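Chains: A (Unidentified, PDB 6ZM9) is a phage-encoded SAM lyase that breaks down S-adenosyl methionine, probably releasing the 5'-deoxy-5'-methylthioadenosine bound in this complex. Local coordinates at residues P25-E30 with D101-S106; E97-F102 with Y121-E126. All blocks are in the same frame, centred on the assembly; numbering follows the deposited sequence. Where two conformers were deposited one is given.

From the N terminus the chain first reaches 25-30, the lead from strand 24-25 into helix 29-43. Some 70 residues later, after both helices and strands 49-59 and 66-77, the loop 101-106 comes back to it and closes the long loop of interaction 1. Interaction 2 starts just before, on the last turns of helix 84-101, and closes a shorter loop around the hairpin of strands 106-113 and 116-124. The two overlap at Asp101 and Phe102 and cross, since 121-126 lies beyond the end of interaction 1. Hydrogen bonds also join them directly. Together they tie the end of helix 84-101 to the lead into helix 29-43 and to the end of strand 116-124.

Interaction 1: P25-E30 with D101-S106; sequences PTYTIE and DFKQES. With PRO (proline), chain E; MTA (5'-deoxy-5'-methylthioadenosine), chain F.
Phe102 drives one corner of its ring straight into the middle of the Tyr27 ring, a T-shaped stack with planes at 86° and centroids 4.8 Å apart. Phe102 CD1 is the leading atom, 3.5 Å from Tyr27 CG and over the ring centre; CE1 follows at its side. The methyl CG2 of Thr26 covers the opposite face, so the tyrosine is sandwiched. Phe102 CG lies anti to its own carbonyl carbon (chi1 -66°), which turns the CD1 corner toward Tyr27. Phe102 O is 3.4 Å from Tyr27 CE2. At the far end Tyr27 OH rests against Lys103 CD and shares a water with Lys103 NZ. Lys103, with positive phi, is the C-prime residue of the Schellman motif that ends helix 84-101. Gln104 then folds back at chi2 (-66°), and its NE2 donates to Phe102 O over 2.8 Å, nearly straight but from above the carbonyl plane; NE2 also bonds to Asn20 O. This sets the amide with OE1 2.7 Å from N of the bound proline, while Glu105 N donates to the proline OXT at 2.9 Å. Ser106 O lies 3.5 Å from the methyl carbon CS of methylthioadenosine. Ring packing thus seats Phe102 against 25-30, while its carbonyl, with Asn20 O, steadies the Gln104 amide that faces the proline.

Interaction 2: E97-F102 with Y121-E126; sequences ELREDF and YSITAE. With PO4 (phosphate ion), chain B.
The last turns of helix 84-101 pack against the end of strand 116-124, the second strand of a hairpin with 106-113, and Arg99 bridges the two. Its CG stands anti to the backbone N (chi1 -172°), then the chain bends at chi2 and chi3 and folds along the strand end. Arg99 CD passes 3.9 Å from Ile123 O and 4.4 Å from Ile123 CG2. Beyond it, Ala125 CA lies over one face of the guanidinium, with Ala125 CB 3.8 Å from Arg99 NH1. The guanidinium edge meets a phosphate ion, probably from the crystallisation liquor, whose phosphorus lies in the guanidinium plane. Arg99 NH1 donates to phosphate O1 at 3.0 Å and NH2 to O3 at 2.7 Å, a fork that fixes the rotation of the group. NH1 also bonds to Gln104 O, and Trp127 NE1 is another donor to the phosphate. The flank of the arginine therefore packs on the strand while its polar end serves the anion and the loop after the helix. Strand 121-124 pairs antiparallel with a strand of the third subunit, which carries the sheet across the interface. This is helix-on-sheet packing of an alpha+beta fold with an antiparallel sheet, with a two-pronged arginine-phosphate contact at its rim.

Interaction 1: P25-E30 with D101-S106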
ATOM      1  N   PRO A  25     -13.580 -14.409 -13.353  1.00 16.91           N
ATOM      2  CA  PRO A  25     -12.731 -13.255 -13.676  1.00 15.82           C
ATOM      3  C   PRO A  25     -13.331 -12.484 -14.847  1.00 15.58           C
ATOM      4  O   PRO A  25     -13.648 -13.056 -15.893  1.00 19.30           O
ATOM      5  CB  PRO A  25     -11.381 -13.894 -14.022  1.00 16.84           C
ATOM      6  CG  PRO A  25     -11.409 -15.230 -13.340  1.00 20.60           C
ATOM      7  CD  PRO A  25     -12.839 -15.677 -13.436  1.00 19.09           C
ATOM      8  N   THR A  26     -13.502 -11.170 -14.659  1.00 14.82           N
ATOM      9  CA  THR A  26     -14.248 -10.366 -15.623  1.00 14.14           C
ATOM     10  C   THR A  26     -13.538  -9.088 -16.061  1.00 15.34           C
ATOM     11  O   THR A  26     -13.512  -8.779 -17.256  1.00 19.80           O
ATOM     12  CB  THR A  26     -15.638 -10.042 -15.051  1.00 16.46           C
ATOM     13  OG1 THR A  26     -16.349 -11.258 -14.763  1.00 18.16           O
ATOM     14  CG2 THR A  26     -16.482  -9.229 -16.014  1.00 16.98           C
ATOM     15  N   TYR A  27     -12.973  -8.332 -15.123  1.00 13.49           N
ATOM     16  CA  TYR A  27     -12.463  -7.001 -15.408  1.00 13.08           C
ATOM     17  C   TYR A  27     -10.963  -6.933 -15.184  1.00 13.99           C
ATOM     18  O   TYR A  27     -10.343  -7.878 -14.682  1.00 14.49           O
ATOM     19  CB  TYR A  27     -13.172  -5.979 -14.526  1.00 13.67           C
ATOM     20  CG  TYR A  27     -14.672  -5.961 -14.711  1.00 13.47           C
ATOM     21  CD1 TYR A  27     -15.245  -5.427 -15.859  1.00 15.42           C
ATOM     22  CD2 TYR A  27     -15.507  -6.455 -13.726  1.00 14.86           C
ATOM     23  CE1 TYR A  27     -16.636  -5.389 -16.015  1.00 16.15           C
ATOM     24  CE2 TYR A  27     -16.874  -6.422 -13.870  1.00 17.09           C
ATOM     25  CZ  TYR A  27     -17.444  -5.895 -15.010  1.00 17.08           C
ATOM     26  OH  TYR A  27     -18.834  -5.865 -15.137  1.00 21.32           O
ATOM     27  N   THR A  28     -10.386  -5.791 -15.579  1.00 13.82           N
ATOM     28  CA  THR A  28      -8.964  -5.528 -15.462  1.00 13.38           C
ATOM     29  C   THR A  28      -8.707  -4.225 -14.716  1.00 11.81           C
ATOM     30  O   THR A  28      -9.573  -3.357 -14.619  1.00 12.72           O
ATOM     31  CB  THR A  28      -8.286  -5.345 -16.828  1.00 15.90           C
ATOM     32  OG1 THR A  28      -8.803  -4.156 -17.448  1.00 18.19           O
ATOM     33  CG2 THR A  28      -8.502  -6.528 -17.729  1.00 19.77           C
ATOM     34  N   ILE A  29      -7.470  -4.080 -14.232  1.00 12.64           N
ATOM     35  CA  ILE A  29      -7.091  -2.847 -13.553  1.00 12.04           C
ATOM     36  C   ILE A  29      -7.290  -1.641 -14.461  1.00 12.46           C
ATOM     37  O   ILE A  29      -7.733  -0.583 -14.004  1.00 12.16           O
ATOM     38  CB  ILE A  29      -5.665  -2.929 -12.965  1.00 12.40           C
ATOM     39  CG1 ILE A  29      -5.317  -1.618 -12.255  1.00 13.29           C
ATOM     40  CG2 ILE A  29      -4.600  -3.268 -14.011  1.00 14.47           C
ATOM     41  CD1 ILE A  29      -4.121  -1.728 -11.314  1.00 15.22           C
ATOM     42  N   GLU A  30      -6.966  -1.763 -15.754  1.00 12.57           N
ATOM     43  CA  GLU A  30      -7.123  -0.589 -16.615  1.00 13.47           C
ATOM     44  C   GLU A  30      -8.577  -0.157 -16.727  1.00 12.44           C
ATOM     45  O   GLU A  30      -8.861   1.043 -16.865  1.00 12.84           O
ATOM     46  CB  GLU A  30      -6.509  -0.795 -17.995  1.00 15.94           C
ATOM     47  CG  GLU A  30      -6.096   0.556 -18.631  1.00 18.99           C
ATOM     48  CD  GLU A  30      -4.907   1.279 -17.952  1.00 20.00           C
ATOM     49  OE1 GLU A  30      -4.254   0.726 -17.030  1.00 19.87           O
ATOM     50  OE2 GLU A  30      -4.612   2.429 -18.356  1.00 24.21           O
ATOM     51  N   ASP A 101     -20.639  -0.126 -11.279  1.00 12.77           N
ATOM     52  CA  ASP A 101     -20.067  -0.254 -12.611  1.00 12.96           C
ATOM     53  C   ASP A 101     -19.392  -1.604 -12.799  1.00 12.71           C
ATOM     54  O   ASP A 101     -19.322  -2.114 -13.925  1.00 13.97           O
ATOM     55  CB  ASP A 101     -19.057   0.862 -12.868  1.00 12.72           C
ATOM     56  CG  ASP A 101     -19.695   2.245 -12.887  1.00 13.29           C
ATOM     57  OD1 ASP A 101     -20.928   2.362 -12.706  1.00 15.97           O
ATOM     58  OD2 ASP A 101     -18.941   3.220 -13.055  1.00 15.95           O
ATOM     59  N   PHE A 102     -18.851  -2.172 -11.724  1.00 12.53           N
ATOM     60  CA  PHE A 102     -18.171  -3.459 -11.780  1.00 13.01           C
ATOM     61  C   PHE A 102     -19.012  -4.585 -11.196  1.00 13.09           C
ATOM     62  O   PHE A 102     -18.510  -5.698 -11.035  1.00 14.69           O
ATOM     63  CB  PHE A 102     -16.760  -3.321 -11.213  1.00 13.06           C
ATOM     64  CG  PHE A 102     -15.907  -2.431 -12.067  1.00 11.52           C
ATOM     65  CD1 PHE A 102     -15.444  -2.883 -13.288  1.00 14.07           C
ATOM     66  CD2 PHE A 102     -15.693  -1.107 -11.735  1.00 10.94           C
ATOM     67  CE1 PHE A 102     -14.721  -2.061 -14.123  1.00 14.38           C
ATOM     68  CE2 PHE A 102     -14.964  -0.269 -12.586  1.00 12.61           C
ATOM     69  CZ  PHE A 102     -14.478  -0.752 -13.773  1.00 13.36           C
ATOM     70  N   LYS A 103     -20.303  -4.338 -10.971  1.00 13.12           N
ATOM     71  CA  LYS A 103     -21.252  -5.390 -10.609  1.00 14.47           C
ATOM     72  C   LYS A 103     -20.822  -6.123  -9.344  1.00 14.39           C
ATOM     73  O   LYS A 103     -20.978  -7.344  -9.233  1.00 17.00           O
ATOM     74  CB  LYS A 103     -21.480  -6.364 -11.765  1.00 16.40           C
ATOM     75  CG  LYS A 103     -22.009  -5.697 -13.017  1.00 18.13           C
ATOM     76  CD  LYS A 103     -22.246  -6.737 -14.099  1.00 23.55           C
ATOM     77  CE  LYS A 103     -22.818  -6.170 -15.365  1.00 32.00           C
ATOM     78  NZ  LYS A 103     -23.001  -7.277 -16.353  1.00 37.26           N
ATOM     79  N   GLN A 104     -20.284  -5.371  -8.385  1.00 13.22           N
ATOM     80  CA  GLN A 104     -19.678  -5.959  -7.198  1.00 13.49           C
ATOM     81  C   GLN A 104     -20.649  -6.095  -6.032  1.00 13.02           C
ATOM     82  O   GLN A 104     -21.530  -5.262  -5.821  1.00 13.45           O
ATOM     83  CB  GLN A 104     -18.493  -5.100  -6.739  1.00 12.86           C
ATOM     84  CG  GLN A 104     -17.379  -5.049  -7.756  1.00 13.47           C
ATOM     85  CD  GLN A 104     -16.740  -6.396  -7.918  1.00 14.08           C
ATOM     86  OE1 GLN A 104     -16.118  -6.910  -6.990  1.00 15.23           O
ATOM     87  NE2 GLN A 104     -16.898  -6.991  -9.089  1.00 14.61           N
ATOM     88  N   GLU A 105     -20.424  -7.135  -5.227  1.00 13.44           N
ATOM     89  CA  GLU A 105     -21.193  -7.307  -4.002  1.00 14.69           C
ATOM     90  C   GLU A 105     -20.800  -6.272  -2.959  1.00 13.26           C
ATOM     91  O   GLU A 105     -21.659  -5.758  -2.230  1.00 15.43           O
ATOM     92  CB  GLU A 105     -21.020  -8.705  -3.410  0.65 16.85           C
ATOM     93  CG  GLU A 105     -21.981  -8.922  -2.251  0.65 22.77           C
ATOM     94  CD  GLU A 105     -21.842 -10.265  -1.578  0.65 25.86           C
ATOM     95  OE1 GLU A 105     -20.742 -10.606  -1.100  0.65 28.95           O
ATOM     96  OE2 GLU A 105     -22.861 -10.969  -1.506  0.65 27.51           O
ATOM     97  N   SER A 106     -19.506  -5.970  -2.855  1.00 14.00           N
ATOM     98  CA  SER A 106     -18.973  -5.091  -1.821  0.71 15.62           C
ATOM     99  C   SER A 106     -17.764  -4.340  -2.358  1.00 13.74           C
ATOM    100  O   SER A 106     -16.927  -4.948  -3.033  1.00 15.83           O
ATOM    101  CB  SER A 106     -18.487  -5.969  -0.659  0.71 21.32           C
ATOM    102  OG  SER A 106     -18.013  -5.218   0.443  0.71 27.22           O
TER
HETATM  103  N   PRO E 204     -15.580  -9.477  -6.388  0.84 20.08           N
HETATM  104  CA  PRO E 204     -16.559 -10.563  -6.359  0.84 20.00           C
HETATM  105  C   PRO E 204     -17.995 -10.088  -6.495  0.84 18.37           C
HETATM  106  O   PRO E 204     -18.856 -10.827  -6.994  0.84 20.12           O
HETATM  107  CB  PRO E 204     -16.360 -11.151  -4.964  0.84 30.13           C
HETATM  108  CG  PRO E 204     -15.738  -9.984  -4.171  0.84 27.28           C
HETATM  109  CD  PRO E 204     -15.462  -8.848  -5.066  0.84 26.12           C
HETATM  110  OXT PRO E 204     -18.318  -8.977  -6.082  0.84 18.14           O
HETATM  111  CS  MTA F 205     -14.486  -6.125  -0.895  1.00 14.71           C
HETATM  112  S5' MTA F 205     -14.032  -7.441  -1.978  1.00 13.84           S
HETATM  113  C5' MTA F 205     -12.860  -6.605  -3.061  1.00 12.53           C
HETATM  114  C4' MTA F 205     -11.407  -6.676  -2.635  1.00 12.04           C
HETATM  115  O4' MTA F 205     -11.270  -6.084  -1.333  1.00 11.58           O
HETATM  116  C2' MTA F 205      -9.595  -7.778  -1.589  1.00 11.25           C
HETATM  117  O2' MTA F 205      -8.539  -7.296  -2.404  1.00 11.88           O
HETATM  118  C3' MTA F 205     -10.793  -8.069  -2.498  1.00 11.70           C
HETATM  119  O3' MTA F 205     -10.423  -8.643  -3.739  1.00 12.81           O
HETATM  120  C1' MTA F 205     -10.143  -6.662  -0.687  1.00 11.07           C
HETATM  121  N9  MTA F 205     -10.547  -7.131   0.629  1.00 11.14           N
HETATM  122  C8  MTA F 205     -11.740  -7.691   1.011  1.00 12.30           C
HETATM  123  N7  MTA F 205     -11.842  -7.921   2.299  1.00 13.43           N
HETATM  124  C5  MTA F 205     -10.623  -7.486   2.805  1.00 11.51           C
HETATM  125  C6  MTA F 205     -10.120  -7.381   4.117  1.00 13.02           C
HETATM  126  N6  MTA F 205     -10.807  -7.720   5.217  1.00 13.16           N
HETATM  127  N1  MTA F 205      -8.880  -6.854   4.270  1.00 13.22           N
HETATM  128  C2  MTA F 205      -8.207  -6.458   3.183  1.00 12.11           C
HETATM  129  N3  MTA F 205      -8.587  -6.487   1.909  1.00 11.08           N
HETATM  130  C4  MTA F 205      -9.815  -7.014   1.781  1.00 10.98           C
HETATM  131  O   HOH W   1     -20.027  -8.225 -16.416  1.00 32.68           O

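Interaction 2: E97-F102 with Y121-E126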
ATOM      1  N   GLU A  97     -20.292   4.306  -7.054  1.00 12.12           N
ATOM      2  CA  GLU A  97     -20.423   4.127  -8.496  1.00 12.02           C
ATOM      3  C   GLU A  97     -19.531   2.992  -8.998  1.00 11.69           C
ATOM      4  O   GLU A  97     -19.932   2.234  -9.887  1.00 12.67           O
ATOM      5  CB  GLU A  97     -20.148   5.419  -9.244  1.00 14.44           C
ATOM      6  CG  GLU A  97     -20.521   5.314 -10.723  1.00 16.48           C
ATOM      7  CD  GLU A  97     -22.015   5.067 -10.962  1.00 19.08           C
ATOM      8  OE1 GLU A  97     -22.832   5.836 -10.416  1.00 22.53           O
ATOM      9  OE2 GLU A  97     -22.378   4.105 -11.690  1.00 19.98           O
ATOM     10  N   LEU A  98     -18.317   2.853  -8.448  1.00 11.24           N
ATOM     11  CA  LEU A  98     -17.471   1.721  -8.824  1.00 11.26           C
ATOM     12  C   LEU A  98     -18.148   0.393  -8.506  1.00 11.31           C
ATOM     13  O   LEU A  98     -18.050  -0.559  -9.287  1.00 12.75           O
ATOM     14  CB  LEU A  98     -16.118   1.806  -8.112  1.00 11.70           C
ATOM     15  CG  LEU A  98     -15.189   2.903  -8.638  1.00 11.55           C
ATOM     16  CD1 LEU A  98     -14.036   3.105  -7.667  1.00 13.31           C
ATOM     17  CD2 LEU A  98     -14.687   2.630 -10.045  1.00 13.45           C
ATOM     18  N   ARG A  99     -18.840   0.309  -7.363  1.00 10.99           N
ATOM     19  CA  ARG A  99     -19.525  -0.936  -7.029  1.00 11.07           C
ATOM     20  C   ARG A  99     -20.539  -1.301  -8.108  1.00 12.39           C
ATOM     21  O   ARG A  99     -20.617  -2.455  -8.539  1.00 13.65           O
ATOM     22  CB  ARG A  99     -20.227  -0.842  -5.669  1.00 12.03           C
ATOM     23  CG  ARG A  99     -20.773  -2.214  -5.216  1.00 12.89           C
ATOM     24  CD  ARG A  99     -22.137  -2.188  -4.568  1.00 13.66           C
ATOM     25  NE  ARG A  99     -23.166  -1.557  -5.393  1.00 14.37           N
ATOM     26  CZ  ARG A  99     -23.794  -2.126  -6.426  1.00 12.69           C
ATOM     27  NH1 ARG A  99     -23.520  -3.368  -6.812  1.00 13.66           N
ATOM     28  NH2 ARG A  99     -24.701  -1.424  -7.090  1.00 13.89           N
ATOM     29  N   GLU A 100     -21.355  -0.325  -8.528  1.00 11.81           N
ATOM     30  CA  GLU A 100     -22.331  -0.573  -9.582  1.00 12.32           C
ATOM     31  C   GLU A 100     -21.640  -0.923 -10.895  1.00 13.28           C
ATOM     32  O   GLU A 100     -22.017  -1.878 -11.583  1.00 13.76           O
ATOM     33  CB  GLU A 100     -23.189   0.675  -9.785  1.00 13.88           C
ATOM     34  CG  GLU A 100     -24.067   0.562 -11.033  1.00 13.67           C
ATOM     35  CD  GLU A 100     -24.958   1.763 -11.301  1.00 15.57           C
ATOM     36  OE1 GLU A 100     -25.378   2.433 -10.343  1.00 19.07           O
ATOM     37  OE2 GLU A 100     -25.269   2.043 -12.483  1.00 16.62           O
ATOM     38  N   ASP A 101     -20.639  -0.126 -11.279  1.00 12.77           N
ATOM     39  CA  ASP A 101     -20.067  -0.254 -12.611  1.00 12.96           C
ATOM     40  C   ASP A 101     -19.392  -1.604 -12.799  1.00 12.71           C
ATOM     41  O   ASP A 101     -19.322  -2.114 -13.925  1.00 13.97           O
ATOM     42  CB  ASP A 101     -19.057   0.862 -12.868  1.00 12.72           C
ATOM     43  CG  ASP A 101     -19.695   2.245 -12.887  1.00 13.29           C
ATOM     44  OD1 ASP A 101     -20.928   2.362 -12.706  1.00 15.97           O
ATOM     45  OD2 ASP A 101     -18.941   3.220 -13.055  1.00 15.95           O
ATOM     46  N   PHE A 102     -18.851  -2.172 -11.724  1.00 12.53           N
ATOM     47  CA  PHE A 102     -18.171  -3.459 -11.780  1.00 13.01           C
ATOM     48  C   PHE A 102     -19.012  -4.585 -11.196  1.00 13.09           C
ATOM     49  O   PHE A 102     -18.510  -5.698 -11.035  1.00 14.69           O
ATOM     50  CB  PHE A 102     -16.760  -3.321 -11.213  1.00 13.06           C
ATOM     51  CG  PHE A 102     -15.907  -2.431 -12.067  1.00 11.52           C
ATOM     52  CD1 PHE A 102     -15.444  -2.883 -13.288  1.00 14.07           C
ATOM     53  CD2 PHE A 102     -15.693  -1.107 -11.735  1.00 10.94           C
ATOM     54  CE1 PHE A 102     -14.721  -2.061 -14.123  1.00 14.38           C
ATOM     55  CE2 PHE A 102     -14.964  -0.269 -12.586  1.00 12.61           C
ATOM     56  CZ  PHE A 102     -14.478  -0.752 -13.773  1.00 13.36           C
ATOM     57  N   TYR A 121     -15.746   1.911   5.487  1.00 17.68           N
ATOM     58  CA  TYR A 121     -17.078   1.599   5.023  1.00 21.14           C
ATOM     59  C   TYR A 121     -17.015   0.372   4.140  1.00 16.58           C
ATOM     60  O   TYR A 121     -16.092   0.227   3.332  1.00 16.46           O
ATOM     61  CB  TYR A 121     -17.665   2.731   4.125  1.00 23.78           C
ATOM     62  CG  TYR A 121     -17.668   4.091   4.742  1.00 25.27           C
ATOM     63  CD1 TYR A 121     -18.681   4.473   5.601  1.00 28.13           C
ATOM     64  CD2 TYR A 121     -16.666   5.001   4.457  1.00 29.12           C
ATOM     65  CE1 TYR A 121     -18.694   5.729   6.184  1.00 31.62           C
ATOM     66  CE2 TYR A 121     -16.662   6.257   5.039  1.00 35.76           C
ATOM     67  CZ  TYR A 121     -17.681   6.624   5.901  1.00 35.75           C
ATOM     68  OH  TYR A 121     -17.698   7.872   6.486  1.00 39.13           O
ATOM     69  N   SER A 122     -18.005  -0.505   4.278  0.77 16.24           N
ATOM     70  CA  SER A 122     -18.294  -1.524   3.261  0.77 16.04           C
ATOM     71  C   SER A 122     -19.529  -1.064   2.500  0.77 17.28           C
ATOM     72  O   SER A 122     -20.578  -0.866   3.118  0.77 23.20           O
ATOM     73  CB  SER A 122     -18.495  -2.921   3.900  0.77 21.39           C
ATOM     74  OG  SER A 122     -18.517  -3.925   2.884  0.77 29.94           O
ATOM     75  N   ILE A 123     -19.384  -0.857   1.205  1.00 14.33           N
ATOM     76  CA  ILE A 123     -20.483  -0.418   0.371  1.00 14.77           C
ATOM     77  C   ILE A 123     -21.053  -1.680  -0.229  1.00 14.85           C
ATOM     78  O   ILE A 123     -20.394  -2.324  -1.053  1.00 17.01           O
ATOM     79  CB  ILE A 123     -20.029   0.558  -0.716  1.00 14.91           C
ATOM     80  CG1 ILE A 123     -19.443   1.807  -0.096  1.00 16.27           C
ATOM     81  CG2 ILE A 123     -21.224   0.885  -1.611  1.00 18.49           C
ATOM     82  CD1 ILE A 123     -18.775   2.742  -1.095  1.00 21.86           C
ATOM     83  N   THR A 124     -22.250  -2.066   0.201  1.00 15.71           N
ATOM     84  CA  THR A 124     -22.761  -3.403  -0.044  1.00 15.58           C
ATOM     85  C   THR A 124     -23.997  -3.343  -0.915  1.00 14.93           C
ATOM     86  O   THR A 124     -24.911  -2.550  -0.660  1.00 16.37           O
ATOM     87  CB  THR A 124     -23.065  -4.091   1.283  1.00 23.43           C
ATOM     88  OG1 THR A 124     -21.861  -4.133   2.053  1.00 28.28           O
ATOM     89  CG2 THR A 124     -23.546  -5.491   1.053  1.00 27.55           C
ATOM     90  N   ALA A 125     -24.027  -4.207  -1.918  1.00 14.29           N
ATOM     91  CA  ALA A 125     -25.169  -4.290  -2.806  1.00 14.95           C
ATOM     92  C   ALA A 125     -26.410  -4.736  -2.047  1.00 15.48           C
ATOM     93  O   ALA A 125     -26.351  -5.599  -1.167  1.00 17.46           O
ATOM     94  CB  ALA A 125     -24.865  -5.313  -3.898  1.00 16.07           C
ATOM     95  N   GLU A 126     -27.554  -4.171  -2.426  1.00 15.57           N
ATOM     96  CA  GLU A 126     -28.835  -4.498  -1.818  1.00 16.22           C
ATOM     97  C   GLU A 126     -29.678  -5.416  -2.701  1.00 15.78           C
ATOM     98  O   GLU A 126     -30.912  -5.376  -2.652  1.00 16.69           O
ATOM     99  CB  GLU A 126     -29.581  -3.215  -1.466  1.00 17.98           C
ATOM    100  CG  GLU A 126     -28.939  -2.405  -0.347  1.00 19.24           C
ATOM    101  CD  GLU A 126     -29.678  -1.099  -0.093  1.00 22.79           C
ATOM    102  OE1 GLU A 126     -30.845  -1.134   0.316  1.00 29.34           O
ATOM    103  OE2 GLU A 126     -29.133  -0.016  -0.349  1.00 24.27           O
TER
HETATM  104  P   PO4 B 201     -25.415  -3.490 -10.139  0.50 14.69           P
HETATM  105  O1  PO4 B 201     -25.226  -4.494  -9.021  0.50 17.93           O
HETATM  106  O2  PO4 B 201     -26.665  -3.938 -10.876  0.50 17.58           O
HETATM  107  O3  PO4 B 201     -25.607  -2.120  -9.541  0.50 14.47           O
HETATM  108  O4  PO4 B 201     -24.204  -3.485 -11.059  0.50 16.55           O